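Local coordinates for RagA protein (Porphyromonas gingivalis, PDB 6SLN), which probably takes up substrates, energised by TonB, across the outer membrane as a plugged beta-barrel receptor, at residues E342-F355 and A367-Y381. Numbering follows the deposited sequence.
With C8E ((hydroxyethyloxy)tri(ethyloxy)octane), chain J; C8E ((hydroxyethyloxy)tri(ethyloxy)octane), chain I.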
loop_
_atom_site.group_PDB
_atom_site.type_symbol
_atom_site.label_atom_id
_atom_site.label_comp_id
_atom_site.label_asym_id
_atom_site.label_seq_id
_atom_site.Cartn_x
_atom_site.Cartn_y
_atom_site.Cartn_z
ATOM N N GLU A 342 14.625 23.382 5.314
ATOM C CA GLU A 342 13.667 22.284 5.357
ATOM C C GLU A 342 12.842 22.303 4.075
ATOM O O GLU A 342 12.113 23.269 3.810
ATOM C CB GLU A 342 12.768 22.411 6.577
ATOM C CG GLU A 342 12.662 21.162 7.388
ATOM C CD GLU A 342 11.671 21.337 8.504
ATOM O OE1 GLU A 342 10.615 20.663 8.462
ATOM O OE2 GLU A 342 11.944 22.165 9.404
ATOM N N PRO A 343 12.978 21.287 3.235
ATOM C CA PRO A 343 12.453 21.390 1.874
ATOM C C PRO A 343 10.949 21.476 1.875
ATOM O O PRO A 343 10.268 20.777 2.629
ATOM C CB PRO A 343 12.932 20.098 1.217
ATOM C CG PRO A 343 14.152 19.747 2.010
ATOM C CD PRO A 343 13.767 20.064 3.412
ATOM N N ALA A 344 10.437 22.374 1.043
ATOM C CA ALA A 344 9.002 22.506 0.858
ATOM C C ALA A 344 8.780 23.165 -0.490
ATOM O O ALA A 344 9.578 23.995 -0.928
ATOM C CB ALA A 344 8.337 23.307 1.985
ATOM N N ASN A 345 7.698 22.775 -1.148
ATOM C CA ASN A 345 7.463 23.309 -2.473
ATOM C C ASN A 345 6.096 22.855 -2.957
ATOM O O ASN A 345 5.498 21.906 -2.435
ATOM C CB ASN A 345 8.537 22.860 -3.458
ATOM C CG ASN A 345 8.814 21.393 -3.359
ATOM O OD1 ASN A 345 8.084 20.587 -3.910
ATOM N ND2 ASN A 345 9.862 21.031 -2.624
ATOM N N PHE A 346 5.620 23.556 -3.973
ATOM C CA PHE A 346 4.422 23.206 -4.702
ATOM C C PHE A 346 4.786 23.327 -6.167
ATOM O O PHE A 346 5.069 24.432 -6.644
ATOM C CB PHE A 346 3.270 24.137 -4.344
ATOM C CG PHE A 346 1.937 23.653 -4.805
ATOM C CD1 PHE A 346 1.537 23.829 -6.113
ATOM C CD2 PHE A 346 1.085 23.027 -3.930
ATOM C CE1 PHE A 346 0.316 23.391 -6.534
ATOM C CE2 PHE A 346 -0.130 22.594 -4.346
ATOM C CZ PHE A 346 -0.518 22.778 -5.651
ATOM N N LYS A 347 4.819 22.196 -6.866
ATOM C CA LYS A 347 4.962 22.178 -8.313
ATOM C C LYS A 347 3.660 21.676 -8.926
ATOM O O LYS A 347 3.035 20.750 -8.399
ATOM C CB LYS A 347 6.140 21.293 -8.764
ATOM C CG LYS A 347 7.298 21.200 -7.771
ATOM C CD LYS A 347 8.568 20.645 -8.435
ATOM C CE LYS A 347 9.714 20.489 -7.429
ATOM N NZ LYS A 347 9.520 19.298 -6.550
ATOM N N ARG A 348 3.244 22.287 -10.029
ATOM C CA ARG A 348 2.096 21.777 -10.762
ATOM C C ARG A 348 2.335 21.907 -12.260
ATOM O O ARG A 348 3.000 22.841 -12.717
ATOM C CB ARG A 348 0.792 22.495 -10.351
ATOM C CG ARG A 348 0.453 23.744 -11.159
ATOM C CD ARG A 348 -1.016 24.138 -10.984
ATOM N NE ARG A 348 -1.184 25.227 -10.028
ATOM C CZ ARG A 348 -0.897 26.502 -10.275
ATOM N NH1 ARG A 348 -0.424 26.876 -11.451
ATOM N NH2 ARG A 348 -1.081 27.410 -9.334
ATOM N N TYR A 349 1.820 20.929 -13.005
ATOM C CA TYR A 349 1.712 20.959 -14.460
ATOM C C TYR A 349 0.226 20.893 -14.797
ATOM O O TYR A 349 -0.418 19.864 -14.566
ATOM C CB TYR A 349 2.458 19.791 -15.100
ATOM C CG TYR A 349 3.910 19.665 -14.692
ATOM C CD1 TYR A 349 4.257 19.167 -13.445
ATOM C CD2 TYR A 349 4.937 20.029 -15.559
ATOM C CE1 TYR A 349 5.578 19.048 -13.068
ATOM C CE2 TYR A 349 6.258 19.906 -15.186
ATOM C CZ TYR A 349 6.571 19.414 -13.938
ATOM O OH TYR A 349 7.882 19.285 -13.546
ATOM N N SER A 350 -0.317 21.980 -15.344
ATOM C CA SER A 350 -1.752 22.126 -15.529
ATOM C C SER A 350 -2.161 21.858 -16.966
ATOM O O SER A 350 -1.450 22.194 -17.913
ATOM C CB SER A 350 -2.221 23.537 -15.168
ATOM O OG SER A 350 -1.503 24.076 -14.084
ATOM N N GLY A 351 -3.344 21.290 -17.116
ATOM C CA GLY A 351 -4.033 21.333 -18.386
ATOM C C GLY A 351 -5.489 21.683 -18.165
ATOM O O GLY A 351 -6.107 21.233 -17.189
ATOM N N ARG A 352 -6.054 22.498 -19.048
ATOM C CA ARG A 352 -7.476 22.779 -18.990
ATOM C C ARG A 352 -8.027 22.877 -20.401
ATOM O O ARG A 352 -7.439 23.545 -21.257
ATOM C CB ARG A 352 -7.768 24.077 -18.233
ATOM C CG ARG A 352 -9.080 24.742 -18.692
ATOM C CD ARG A 352 -9.420 25.984 -17.895
ATOM N NE ARG A 352 -9.471 25.701 -16.465
ATOM C CZ ARG A 352 -10.434 24.997 -15.880
ATOM N NH1 ARG A 352 -11.442 24.517 -16.609
ATOM N NH2 ARG A 352 -10.394 24.778 -14.567
ATOM N N LEU A 353 -9.158 22.224 -20.634
ATOM C CA LEU A 353 -9.932 22.407 -21.856
ATOM C C LEU A 353 -11.347 22.790 -21.444
ATOM O O LEU A 353 -12.053 21.991 -20.820
ATOM C CB LEU A 353 -9.930 21.148 -22.728
ATOM C CG LEU A 353 -10.723 21.350 -24.016
ATOM C CD1 LEU A 353 -10.194 22.564 -24.770
ATOM C CD2 LEU A 353 -10.706 20.116 -24.907
ATOM N N ASN A 354 -11.742 24.018 -21.764
ATOM C CA ASN A 354 -13.098 24.498 -21.553
ATOM C C ASN A 354 -13.813 24.533 -22.894
ATOM O O ASN A 354 -13.263 25.013 -23.888
ATOM C CB ASN A 354 -13.096 25.893 -20.928
ATOM C CG ASN A 354 -12.994 25.869 -19.416
ATOM O OD1 ASN A 354 -12.741 24.831 -18.801
ATOM N ND2 ASN A 354 -13.176 27.028 -18.810
ATOM N N PHE A 355 -15.046 24.039 -22.914
ATOM C CA PHE A 355 -15.772 23.827 -24.157
ATOM C C PHE A 355 -17.242 24.148 -23.937
ATOM O O PHE A 355 -17.773 23.952 -22.841
ATOM C CB PHE A 355 -15.577 22.387 -24.616
ATOM C CG PHE A 355 -16.630 21.884 -25.527
ATOM C CD1 PHE A 355 -16.750 22.388 -26.813
ATOM C CD2 PHE A 355 -17.481 20.868 -25.118
ATOM C CE1 PHE A 355 -17.721 21.908 -27.672
ATOM C CE2 PHE A 355 -18.454 20.381 -25.967
ATOM C CZ PHE A 355 -18.576 20.901 -27.245
ATOM N N ALA A 367 -18.258 21.355 -21.442
ATOM C CA ALA A 367 -17.433 20.686 -20.440
ATOM C C ALA A 367 -16.332 21.636 -19.970
ATOM O O ALA A 367 -15.825 22.464 -20.738
ATOM C CB ALA A 367 -16.822 19.381 -20.972
ATOM N N ASN A 368 -15.973 21.521 -18.692
ATOM C CA ASN A 368 -14.964 22.417 -18.139
ATOM C C ASN A 368 -13.823 21.596 -17.563
ATOM O O ASN A 368 -13.533 21.665 -16.363
ATOM C CB ASN A 368 -15.568 23.345 -17.075
ATOM C CG ASN A 368 -16.576 24.345 -17.656
ATOM O OD1 ASN A 368 -16.204 25.296 -18.346
ATOM N ND2 ASN A 368 -17.858 24.126 -17.376
ATOM N N LEU A 369 -13.152 20.839 -18.422
ATOM C CA LEU A 369 -12.188 19.842 -17.975
ATOM C C LEU A 369 -10.877 20.449 -17.479
ATOM O O LEU A 369 -10.371 21.427 -18.035
ATOM C CB LEU A 369 -11.901 18.868 -19.108
ATOM C CG LEU A 369 -13.200 18.350 -19.697
ATOM C CD1 LEU A 369 -13.018 17.744 -21.102
ATOM C CD2 LEU A 369 -13.805 17.383 -18.708
ATOM N N SER A 370 -10.319 19.851 -16.431
ATOM C CA SER A 370 -9.055 20.304 -15.867
ATOM C C SER A 370 -8.301 19.118 -15.283
ATOM O O SER A 370 -8.890 18.111 -14.890
ATOM C CB SER A 370 -9.265 21.378 -14.790
ATOM O OG SER A 370 -9.970 20.856 -13.677
ATOM N N GLY A 371 -6.982 19.256 -15.214
ATOM C CA GLY A 371 -6.167 18.204 -14.640
ATOM C C GLY A 371 -4.789 18.730 -14.314
ATOM O O GLY A 371 -4.392 19.817 -14.745
ATOM N N ALA A 372 -4.049 17.927 -13.560
ATOM C CA ALA A 372 -2.765 18.386 -13.069
ATOM C C ALA A 372 -1.928 17.212 -12.601
ATOM O O ALA A 372 -2.460 16.218 -12.095
ATOM C CB ALA A 372 -2.945 19.376 -11.910
ATOM N N ILE A 373 -0.616 17.340 -12.793
ATOM C CA ILE A 373 0.365 16.572 -12.041
ATOM C C ILE A 373 0.985 17.532 -11.035
ATOM O O ILE A 373 1.480 18.600 -11.409
ATOM C CB ILE A 373 1.419 15.941 -12.961
ATOM C CG1 ILE A 373 0.770 14.914 -13.895
ATOM C CG2 ILE A 373 2.505 15.269 -12.135
ATOM C CD1 ILE A 373 1.787 14.174 -14.769
ATOM N N ALA A 374 0.931 17.181 -9.760
ATOM C CA ALA A 374 1.279 18.108 -8.702
ATOM C C ALA A 374 2.247 17.448 -7.732
ATOM O O ALA A 374 2.126 16.255 -7.438
ATOM C CB ALA A 374 0.016 18.594 -7.971
ATOM N N ASN A 375 3.212 18.236 -7.242
ATOM C CA ASN A 375 4.198 17.787 -6.261
ATOM C C ASN A 375 4.104 18.707 -5.047
ATOM O O ASN A 375 4.390 19.907 -5.145
ATOM C CB ASN A 375 5.603 17.788 -6.858
ATOM C CG ASN A 375 5.704 16.936 -8.118
ATOM O OD1 ASN A 375 5.352 15.756 -8.110
ATOM N ND2 ASN A 375 6.188 17.532 -9.208
ATOM N N ARG A 376 3.673 18.149 -3.919
ATOM C CA ARG A 376 3.533 18.870 -2.661
ATOM C C ARG A 376 4.560 18.330 -1.688
ATOM O O ARG A 376 4.638 17.112 -1.490
ATOM C CB ARG A 376 2.143 18.688 -2.040
ATOM C CG ARG A 376 1.111 19.713 -2.405
ATOM C CD ARG A 376 -0.164 19.502 -1.590
ATOM N NE ARG A 376 -1.267 20.288 -2.146
ATOM C CZ ARG A 376 -1.981 19.937 -3.218
ATOM N NH1 ARG A 376 -1.729 18.797 -3.858
ATOM N NH2 ARG A 376 -2.955 20.724 -3.653
ATOM N N ARG A 377 5.342 19.229 -1.088
ATOM C CA ARG A 377 6.099 18.914 0.107
ATOM C C ARG A 377 5.934 20.037 1.116
ATOM O O ARG A 377 5.813 21.214 0.759
ATOM C CB ARG A 377 7.600 18.690 -0.153
ATOM C CG ARG A 377 8.149 17.636 0.805
ATOM C CD ARG A 377 9.615 17.774 1.151
ATOM N NE ARG A 377 10.492 17.498 0.020
ATOM C CZ ARG A 377 11.625 16.802 0.102
ATOM N NH1 ARG A 377 12.026 16.278 1.265
ATOM N NH2 ARG A 377 12.361 16.627 -0.989
ATOM N N SER A 378 5.960 19.652 2.387
ATOM C CA SER A 378 5.762 20.564 3.496
ATOM C C SER A 378 6.872 20.383 4.503
ATOM O O SER A 378 7.364 19.268 4.718
ATOM C CB SER A 378 4.431 20.327 4.162
ATOM O OG SER A 378 3.430 20.576 3.205
ATOM N N ALA A 379 7.280 21.499 5.089
ATOM C CA ALA A 379 8.258 21.488 6.159
ATOM C C ALA A 379 7.483 21.230 7.441
ATOM O O ALA A 379 6.627 22.032 7.833
ATOM C CB ALA A 379 9.023 22.807 6.196
ATOM N N ASP A 380 7.755 20.098 8.075
ATOM C CA ASP A 380 6.857 19.571 9.084
ATOM C C ASP A 380 7.471 19.596 10.473
ATOM O O ASP A 380 7.209 18.712 11.287
ATOM C CB ASP A 380 6.410 18.163 8.690
ATOM C CG ASP A 380 5.348 18.190 7.600
ATOM O OD1 ASP A 380 4.528 19.138 7.583
ATOM O OD2 ASP A 380 5.349 17.284 6.747
ATOM N N TYR A 381 8.284 20.605 10.761
ATOM C CA TYR A 381 8.713 20.860 12.122
ATOM C C TYR A 381 8.291 22.227 12.606
ATOM O O TYR A 381 8.258 22.455 13.825
ATOM C CB TYR A 381 10.236 20.711 12.250
ATOM C CG TYR A 381 10.663 19.261 12.225
ATOM C CD1 TYR A 381 10.043 18.328 13.040
ATOM C CD2 TYR A 381 11.658 18.821 11.371
ATOM C CE1 TYR A 381 10.419 17.012 13.026
ATOM C CE2 TYR A 381 12.037 17.496 11.344
ATOM C CZ TYR A 381 11.413 16.595 12.174
ATOM O OH TYR A 381 11.776 15.271 12.157
HETATM C C1 C8E J . -4.636 21.607 -25.053
HETATM C C2 C8E J . -4.486 20.637 -23.877
HETATM C C3 C8E J . -5.738 20.494 -22.985
HETATM C C4 C8E J . -5.476 19.551 -21.795
HETATM C C5 C8E J . -6.629 19.437 -20.796
HETATM C C6 C8E J . -6.568 18.164 -19.942
HETATM C C7 C8E J . -7.585 18.206 -18.797
HETATM C C8 C8E J . -7.536 16.976 -17.885
HETATM O O9 C8E J . -8.635 16.116 -18.145
HETATM C C10 C8E J . -8.532 14.829 -17.550
HETATM C C11 C8E J . -8.684 13.717 -18.596
HETATM O O12 C8E J . -9.976 13.145 -18.673
HETATM C C13 C8E J . -10.484 13.120 -20.002
HETATM C C14 C8E J . -11.973 12.740 -20.064
HETATM O O15 C8E J . -12.706 13.597 -20.922
HETATM C C16 C8E J . -14.053 13.834 -20.532
HETATM C C17 C8E J . -14.965 13.865 -21.762
HETATM O O18 C8E J . -16.336 14.008 -21.420
HETATM C C19 C8E J . -16.942 15.214 -21.853
HETATM C C20 C8E J . -18.334 14.969 -22.452
HETATM O O21 C8E J . -19.238 16.015 -22.120
HETATM C C1 C8E I . 3.698 22.107 -19.188
HETATM C C2 C8E I . 3.001 20.962 -19.927
HETATM C C3 C8E I . 1.538 20.770 -19.513
HETATM C C4 C8E I . 1.140 19.285 -19.441
HETATM C C5 C8E I . 0.055 19.022 -18.388
HETATM C C6 C8E I . -0.983 17.957 -18.763
HETATM C C7 C8E I . -1.860 17.577 -17.561
HETATM C C8 C8E I . -2.282 16.100 -17.596
HETATM O O9 C8E I . -2.589 15.608 -16.300
HETATM C C10 C8E I . -3.816 14.900 -16.206
HETATM C C11 C8E I . -3.805 13.948 -15.001
HETATM O O12 C8E I . -4.962 13.123 -14.950
HETATM C C13 C8E I . -4.830 11.943 -14.162
HETATM C C14 C8E I . -6.184 11.597 -13.516
HETATM O O15 C8E I . -6.348 10.264 -13.057
HETATM C C16 C8E I . -7.371 9.570 -13.763
HETATM C C17 C8E I . -8.663 10.386 -13.984
HETATM O O18 C8E I . -9.546 9.806 -14.949
HETATM C C19 C8E I . -10.849 10.372 -14.982
HETATM C C20 C8E I . -11.834 9.446 -15.703
HETATM O O21 C8E I . -13.088 10.048 -15.986
HETATM O O HOH W 1 10.640 19.033 4.427
#
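Arg-377 and Pro-343 meet where two antiparallel barrel strands run out into loops, and the pair illustrates how a transmembrane beta hairpin is held both by its backbone and by side chains lying across the seam. The arginine chain bends at chi3 (-68°), which brings its guanidinium flat against the proline: Pro-343 CB sits over the centre of one face, 3.7 Å from Arg-377 CZ. The backbone of Arg-377 is gripped as well, since Arg-377 N donates to Asn-345 O at 3.0 Å and Arg-377 O accepts from Asn-345 N.

One hydrogen-bonded pair further along, Asn-375 bonds through its backbone in both directions with Lys-347, Asn-375 N reaching Lys-347 O at 2.8 Å, while its CB rests 3.9 Å from Lys-347 CG. In the loops, the extended chain of Glu-342 packs against the methyl of Ala-379 and brings OE2 to the edge of the Tyr-381 ring, in its plane. Glu-342 OE1 lies 2.9 Å from Asp-380 N and takes a weak bond from Tyr-381 N.

On the face opposite Asn-375 and Arg-377, Phe-346 puts CE2 against one face of the Arg-376 guanidinium, offset toward its rim and 3.4 Å from Arg-376 CZ, with the two planes almost perpendicular. On the face with Leu-353 and Ile-373, one detergent tail runs over Gly-351 and Gly-371, and a second passes beside Ser-350 and Ala-372, as expected of a lipid-facing barrel wall, and Leu-353 and Leu-369 also pack on a second subunit.

Around the hairpin, strand 325-337 flanks 345-355 and strand 435-450 flanks 367-377, whereas helix 169-173 covers Phe-346 and Arg-376 from the barrel interior.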